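Local coordinates for uncharacterized protein (Bacteroides eggerthii, PDB 4L3R) that is of unknown function but belongs to the DUF4847 family of the calycin clan, whose relatives are antiparallel beta-barrel proteins that often bind small ligands, at residues L33-N36 against E37-K41; F132-G135 against N136-K139; V6-I9 against F10-K13. One frame throughout, in Å; residues are numbered along the deposited sequence.

Overall arrangement
Along the chain the order is contact 3, contact 1, contact 2. Contact 3 joins helix 4-10 to the loop before strand 15-22; contact 1 starts helix 37-48, which leads toward strand 54-61; contact 2 is the turn joining strands 127-134 and 137-144. Only contact 2 lies within the antiparallel sheet, where strand 137-144 pairs with strand 15-22; the other two lie in the helical connections before and after strand 15-22. None touches another: the centres of contacts 1 and 2 are 21 Å apart, those of 2 and 3 26 Å, and those of 1 and 3 34 Å. Contact 3 lies across the chain's centre from the other two. The three sit on separate connections of one fold, consistent with the calycin clan.

Contact 1. Residues L33-N36 against E37-K41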
loop_
_atom_site.group_PDB
_atom_site.type_symbol
_atom_site.label_atom_id
_atom_site.label_comp_id
_atom_site.label_asym_id
_atom_site.label_seq_id
_atom_site.Cartn_x
_atom_site.Cartn_y
_atom_site.Cartn_z
ATOM N N LEU B 33 17.973 27.999 13.456
ATOM C CA LEU B 33 17.294 26.780 13.918
ATOM C C LEU B 33 17.685 26.539 15.392
ATOM O O LEU B 33 16.820 26.252 16.223
ATOM C CB LEU B 33 17.659 25.586 13.026
ATOM C CG LEU B 33 16.623 24.464 12.919
ATOM C CD1 LEU B 33 16.979 23.514 11.787
ATOM C CD2 LEU B 33 16.479 23.702 14.219
ATOM N N TRP B 34 18.982 26.718 15.709
ATOM C CA TRP B 34 19.532 26.631 17.069
ATOM C C TRP B 34 20.017 28.016 17.509
ATOM O O TRP B 34 20.148 28.905 16.672
ATOM C CB TRP B 34 20.682 25.618 17.116
ATOM C CG TRP B 34 20.267 24.225 16.744
ATOM C CD1 TRP B 34 19.582 23.342 17.522
ATOM C CD2 TRP B 34 20.500 23.563 15.492
ATOM N NE1 TRP B 34 19.407 22.155 16.851
ATOM C CE2 TRP B 34 19.943 22.269 15.594
ATOM C CE3 TRP B 34 21.153 23.926 14.303
ATOM C CZ2 TRP B 34 20.031 21.335 14.556
ATOM C CZ3 TRP B 34 21.215 23.007 13.268
ATOM C CH2 TRP B 34 20.667 21.722 13.408
ATOM N N SER B 35 20.249 28.205 18.820
ATOM C CA SER B 35 20.734 29.475 19.398
ATOM C C SER B 35 22.251 29.460 19.669
ATOM O O SER B 35 22.835 30.526 19.866
ATOM C CB SER B 35 20.012 29.780 20.713
ATOM O OG SER B 35 18.648 30.116 20.530
ATOM N N ASN B 36 22.882 28.269 19.740
ATOM C CA ASN B 36 24.315 28.169 20.046
ATOM C C ASN B 36 24.896 26.859 19.505
ATOM O O ASN B 36 24.136 25.979 19.100
ATOM C CB ASN B 36 24.542 28.283 21.564
ATOM C CG ASN B 36 23.741 27.300 22.390
ATOM O OD1 ASN B 36 24.000 26.097 22.380
ATOM N ND2 ASN B 36 22.760 27.785 23.137
ATOM N N GLU B 37 26.243 26.732 19.504
ATOM C CA GLU B 37 26.919 25.525 18.986
ATOM C C GLU B 37 26.550 24.241 19.780
ATOM O O GLU B 37 26.404 23.183 19.169
ATOM C CB GLU B 37 28.464 25.691 18.976
ATOM C CG GLU B 37 29.120 25.575 17.609
ATOM C CD GLU B 37 28.864 24.286 16.849
ATOM O OE1 GLU B 37 28.828 23.209 17.488
ATOM O OE2 GLU B 37 28.720 24.352 15.607
ATOM N N ALA B 38 26.419 24.325 21.121
ATOM C CA ALA B 38 26.115 23.151 21.953
ATOM C C ALA B 38 24.747 22.560 21.615
ATOM O O ALA B 38 24.616 21.333 21.555
ATOM C CB ALA B 38 26.180 23.511 23.431
ATOM N N GLU B 39 23.734 23.415 21.378
ATOM C CA GLU B 39 22.404 22.943 20.969
ATOM C C GLU B 39 22.483 22.188 19.640
ATOM O O GLU B 39 21.913 21.104 19.511
ATOM C CB GLU B 39 21.417 24.113 20.813
ATOM C CG GLU B 39 20.812 24.633 22.103
ATOM C CD GLU B 39 19.819 25.763 21.894
ATOM O OE1 GLU B 39 19.703 26.259 20.749
ATOM O OE2 GLU B 39 19.157 26.156 22.882
ATOM N N GLU B 40 23.177 22.776 18.643
ATOM C CA GLU B 40 23.330 22.159 17.324
ATOM C C GLU B 40 24.082 20.830 17.429
ATOM O O GLU B 40 23.666 19.855 16.806
ATOM C CB GLU B 40 24.039 23.113 16.341
ATOM C CG GLU B 40 24.328 22.485 14.982
ATOM C CD GLU B 40 24.881 23.398 13.905
ATOM O OE1 GLU B 40 24.888 24.635 14.096
ATOM O OE2 GLU B 40 25.335 22.862 12.869
ATOM N N LYS B 41 25.179 20.799 18.206
ATOM C CA LYS B 41 25.991 19.598 18.434
ATOM C C LYS B 41 25.127 18.466 19.010
ATOM O O LYS B 41 25.177 17.350 18.498
ATOM C CB LYS B 41 27.162 19.921 19.386
ATOM C CG LYS B 41 28.171 18.792 19.606
ATOM C CD LYS B 41 29.256 19.224 20.600
ATOM C CE LYS B 41 30.175 18.103 21.030
ATOM N NZ LYS B 41 31.183 17.771 19.989
#
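N36 N-caps helix 37-48: its side chain accepts the amide of E39, while the E39 carboxylate takes the amide of S35, the residue before the cap. The polar evidence is twofold. N36 OD1 takes the amide of E39 N at 2.9 Å, with the donor tilted 26° from the carbonyl plane. In return, E39 OE1 receives S35 N at 2.8 Å, nearly in line with its own C-O bond; the N-H...acceptor angle is 171°. The E39 carboxylate also forms a salt bridge with K106, so OE1 is gripped by two donors. The first backbone bond of the helix, E40 N to N36 O, is weak.

The apolar part is W34 laid against E40. With CG anti to the carbonyl carbon (chi1 -61°), the indole turns toward the helix, and the extended E40 side chain passes over one face, its carboxylate nearly parallel to the ring. L33 CD2 lies over the opposite face, and W34 NE1 bonds to S43 further along the helix. E40 OE2 pairs with R44. On the helix-facing side of the indole, E40 CA makes a CH-pi contact 3.6 Å from the centroid of the five-membered ring of W34.

Contact 2. Residues F132-G135 against N136-K139; sequences FKDG and NTTK
K139 and F132 face each other as an antiparallel hydrogen-bonded pair in a two-residue beta hairpin, closed by a type II' turn from D134 to T137. The backbone evidence is reciprocal: F132 N reaches K139 O at 3.0 Å, and K139 N reaches F132 O at 2.9 Å. At the turn, G135 has a positive phi (74°), and a CB there would clash with N136 N.

The side chain of K139 can be followed outward. Its CB rests on one face of the F132 ring, 3.4 Å from F132 CZ. The phenyl group is brought beneath it because F132 CG lies between its own backbone N and carbonyl carbon (chi1 70°). Past CG the lysine bends at chi2 and runs along the hairpin toward the turn. CD then passes D134, 3.6 Å from D134 OD2 and near D134 CB, and CE continues beside the same oxygen. The ammonium ends the path: K139 NZ forms a salt bridge with D134 OD2 at 2.8 Å, meeting it on the anti side and 18° out of the carboxylate plane. A weak bond also links NZ to T137 OG1. In turn, T137 OG1 donates to D134 O at 2.8 Å, and D134 O accepts T137 N as well, so one carbonyl holds two donors. An alanine in place of K139 is likely to leave the D134 carboxylate without its positive mate while keeping only the CB contact on the phenyl face.

K139 also makes a cation-pi contact with Y30, in the loop leading to helix 37-48. K133 pairs through its backbone with N117, between helix 106-116 and strand 118-123, and strand 137-144 continues the sheet to strand 15-22.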
loop_
_atom_site.group_PDB
_atom_site.type_symbol
_atom_site.label_atom_id
_atom_site.label_comp_id
_atom_site.label_asym_id
_atom_site.label_seq_id
_atom_site.Cartn_x
_atom_site.Cartn_y
_atom_site.Cartn_z
ATOM N N PHE B 132 7.175 22.757 3.128
ATOM C CA PHE B 132 6.229 23.076 4.193
ATOM C C PHE B 132 6.240 24.560 4.487
ATOM O O PHE B 132 7.256 25.217 4.259
ATOM C CB PHE B 132 6.547 22.261 5.461
ATOM C CG PHE B 132 7.814 22.643 6.192
ATOM C CD1 PHE B 132 9.035 22.089 5.834
ATOM C CD2 PHE B 132 7.775 23.518 7.274
ATOM C CE1 PHE B 132 10.200 22.423 6.532
ATOM C CE2 PHE B 132 8.934 23.820 7.992
ATOM C CZ PHE B 132 10.139 23.273 7.616
ATOM N N LYS B 133 5.110 25.087 4.988
ATOM C CA LYS B 133 5.021 26.506 5.314
ATOM C C LYS B 133 5.309 26.712 6.810
ATOM O O LYS B 133 4.753 26.016 7.661
ATOM C CB LYS B 133 3.670 27.122 4.876
ATOM C CG LYS B 133 2.421 26.735 5.672
ATOM C CD LYS B 133 1.965 27.857 6.599
ATOM C CE LYS B 133 0.717 27.488 7.355
ATOM N NZ LYS B 133 0.171 28.644 8.109
ATOM N N ASP B 134 6.233 27.646 7.113
ATOM C CA ASP B 134 6.635 28.018 8.466
ATOM C C ASP B 134 6.307 29.505 8.605
ATOM O O ASP B 134 7.145 30.362 8.319
ATOM C CB ASP B 134 8.127 27.706 8.687
ATOM C CG ASP B 134 8.670 28.096 10.053
ATOM O OD1 ASP B 134 7.893 28.069 11.034
ATOM O OD2 ASP B 134 9.877 28.404 10.144
ATOM N N GLY B 135 5.054 29.790 8.948
ATOM C CA GLY B 135 4.557 31.156 9.030
ATOM C C GLY B 135 4.375 31.704 7.628
ATOM O O GLY B 135 3.702 31.071 6.807
ATOM N N ASN B 136 5.034 32.837 7.317
ATOM C CA ASN B 136 4.982 33.448 5.982
ATOM C C ASN B 136 6.070 32.883 5.039
ATOM O O ASN B 136 6.090 33.256 3.864
ATOM C CB ASN B 136 5.131 34.981 6.077
ATOM C CG ASN B 136 3.967 35.682 6.740
ATOM O OD1 ASN B 136 3.051 35.056 7.286
ATOM N ND2 ASN B 136 3.963 37.010 6.685
ATOM N N THR B 137 6.963 31.995 5.536
ATOM C CA THR B 137 8.051 31.425 4.738
ATOM C C THR B 137 7.730 30.005 4.271
ATOM O O THR B 137 6.810 29.367 4.780
ATOM C CB THR B 137 9.363 31.416 5.555
ATOM O OG1 THR B 137 9.316 30.373 6.535
ATOM C CG2 THR B 137 9.671 32.774 6.212
ATOM N N THR B 138 8.529 29.516 3.311
ATOM C CA THR B 138 8.454 28.166 2.766
ATOM C C THR B 138 9.820 27.525 2.947
ATOM O O THR B 138 10.800 28.033 2.396
ATOM C CB THR B 138 8.014 28.199 1.300
ATOM O OG1 THR B 138 6.645 28.599 1.256
ATOM C CG2 THR B 138 8.165 26.844 0.606
ATOM N N LYS B 139 9.882 26.414 3.703
ATOM C CA LYS B 139 11.117 25.675 3.965
ATOM C C LYS B 139 11.007 24.290 3.364
ATOM O O LYS B 139 9.943 23.914 2.874
ATOM C CB LYS B 139 11.398 25.613 5.481
ATOM C CG LYS B 139 12.265 26.777 5.979
ATOM C CD LYS B 139 11.646 27.524 7.133
ATOM C CE LYS B 139 12.561 28.630 7.604
ATOM N NZ LYS B 139 11.891 29.520 8.582
#

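Contact 3. Residues V6-I9 against F10-K13; sequences VMEI and FNDK
At the C-terminal part of helix 4-10, F10 N makes a weak, bent bond to M7 O (3.3 Å, N-H...acceptor angle 131°), and N11 centres an inverse gamma turn. The chain then folds back far enough for K13 to reach E8.

E8 organises the polar side. Its CG is anti to the backbone N (chi1 -170°) and the chain bends at chi2, which turns the carboxylate toward the loop. E8 OE1 accepts N11 ND2 at 3.2 Å on its syn side; the bond is nearly straight and lies in the amide plane of N11, while the two flat groups stand 73° apart. E8 OE2 forms a salt bridge with K13 NZ at 3.0 Å, approached on the anti side. The same ammonium bonds to V125 O, a loop carbonyl just past strand 118-123.

On the apolar side, in one of two conformers of selenomethionine M7, SE stands obliquely to the F10 ring, 4.8 Å from its centroid, a Met-aromatic contact that may not hold in the other. V6 O lies at the ring edge, in its plane, 3.6 Å from F10 CD1. V6, M7 and F10 also pack against the second subunit, on D61, C59 and V66 of that chain respectively, placing this region at the dimer interface. K13 NZ further grips the backbone carbonyl of its salt-bridge partner, 2.7 Å from E8 O.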
loop_
_atom_site.group_PDB
_atom_site.type_symbol
_atom_site.label_atom_id
_atom_site.label_comp_id
_atom_site.label_asym_id
_atom_site.label_seq_id
_atom_site.Cartn_x
_atom_site.Cartn_y
_atom_site.Cartn_z
ATOM N N VAL B 6 4.517 7.832 -7.065
ATOM C CA VAL B 6 3.923 7.919 -5.724
ATOM C C VAL B 6 4.133 6.613 -4.959
ATOM O O VAL B 6 4.488 6.668 -3.789
ATOM C CB VAL B 6 2.410 8.277 -5.779
ATOM C CG1 VAL B 6 1.750 8.160 -4.401
ATOM C CG2 VAL B 6 2.212 9.674 -6.331
HETATM N N MSE B 7 3.925 5.448 -5.613
HETATM C CA MSE B 7 4.058 4.191 -4.878
HETATM C C MSE B 7 5.528 3.809 -4.672
HETATM O O MSE B 7 5.790 2.951 -3.835
HETATM C CB MSE B 7 3.251 3.054 -5.524
HETATM C CG MSE B 7 1.991 2.684 -4.717
HETATM SE SE MSE B 7 0.876 4.200 -4.089
HETATM C CE MSE B 7 0.580 4.953 -5.825
ATOM N N GLU B 8 6.490 4.505 -5.318
ATOM C CA GLU B 8 7.907 4.269 -5.038
ATOM C C GLU B 8 8.271 4.887 -3.668
ATOM O O GLU B 8 9.255 4.473 -3.063
ATOM C CB GLU B 8 8.796 4.835 -6.166
ATOM C CG GLU B 8 10.268 4.445 -6.090
ATOM C CD GLU B 8 10.582 2.966 -5.921
ATOM O OE1 GLU B 8 9.880 2.132 -6.537
ATOM O OE2 GLU B 8 11.530 2.641 -5.169
ATOM N N ILE B 9 7.448 5.828 -3.155
ATOM C CA ILE B 9 7.642 6.451 -1.843
ATOM C C ILE B 9 7.252 5.438 -0.728
ATOM O O ILE B 9 7.844 5.470 0.352
ATOM C CB ILE B 9 6.838 7.788 -1.756
ATOM C CG1 ILE B 9 7.325 8.801 -2.825
ATOM C CG2 ILE B 9 6.941 8.416 -0.381
ATOM C CD1 ILE B 9 6.356 9.949 -3.090
ATOM N N PHE B 10 6.284 4.538 -1.007
ATOM C CA PHE B 10 5.818 3.483 -0.086
ATOM C C PHE B 10 6.593 2.157 -0.217
ATOM O O PHE B 10 6.418 1.270 0.625
ATOM C CB PHE B 10 4.338 3.154 -0.376
ATOM C CG PHE B 10 3.338 4.192 0.057
ATOM C CD1 PHE B 10 3.131 5.336 -0.698
ATOM C CD2 PHE B 10 2.533 3.982 1.170
ATOM C CE1 PHE B 10 2.200 6.290 -0.302
ATOM C CE2 PHE B 10 1.586 4.931 1.552
ATOM C CZ PHE B 10 1.432 6.080 0.818
ATOM N N ASN B 11 7.382 1.990 -1.291
ATOM C CA ASN B 11 8.043 0.726 -1.622
ATOM C C ASN B 11 9.196 0.331 -0.668
ATOM O O ASN B 11 10.365 0.586 -0.960
ATOM C CB ASN B 11 8.550 0.767 -3.082
ATOM C CG ASN B 11 8.934 -0.569 -3.676
ATOM O OD1 ASN B 11 8.766 -1.637 -3.072
ATOM N ND2 ASN B 11 9.405 -0.537 -4.914
ATOM N N ASP B 12 8.841 -0.383 0.426
ATOM C CA ASP B 12 9.756 -0.979 1.409
ATOM C C ASP B 12 10.968 -0.077 1.699
ATOM O O ASP B 12 12.107 -0.413 1.348
ATOM C CB ASP B 12 10.204 -2.369 0.886
ATOM C CG ASP B 12 11.000 -3.230 1.856
ATOM O OD1 ASP B 12 10.702 -3.191 3.074
ATOM O OD2 ASP B 12 11.894 -3.976 1.391
ATOM N N LYS B 13 10.713 1.083 2.319
ATOM C CA LYS B 13 11.793 2.020 2.614
ATOM C C LYS B 13 11.451 2.971 3.744
ATOM O O LYS B 13 10.301 3.399 3.885
ATOM C CB LYS B 13 12.156 2.836 1.360
ATOM C CG LYS B 13 10.984 3.593 0.720
ATOM C CD LYS B 13 11.428 4.469 -0.443
ATOM C CE LYS B 13 11.862 3.674 -1.653
ATOM N NZ LYS B 13 11.986 4.538 -2.849
#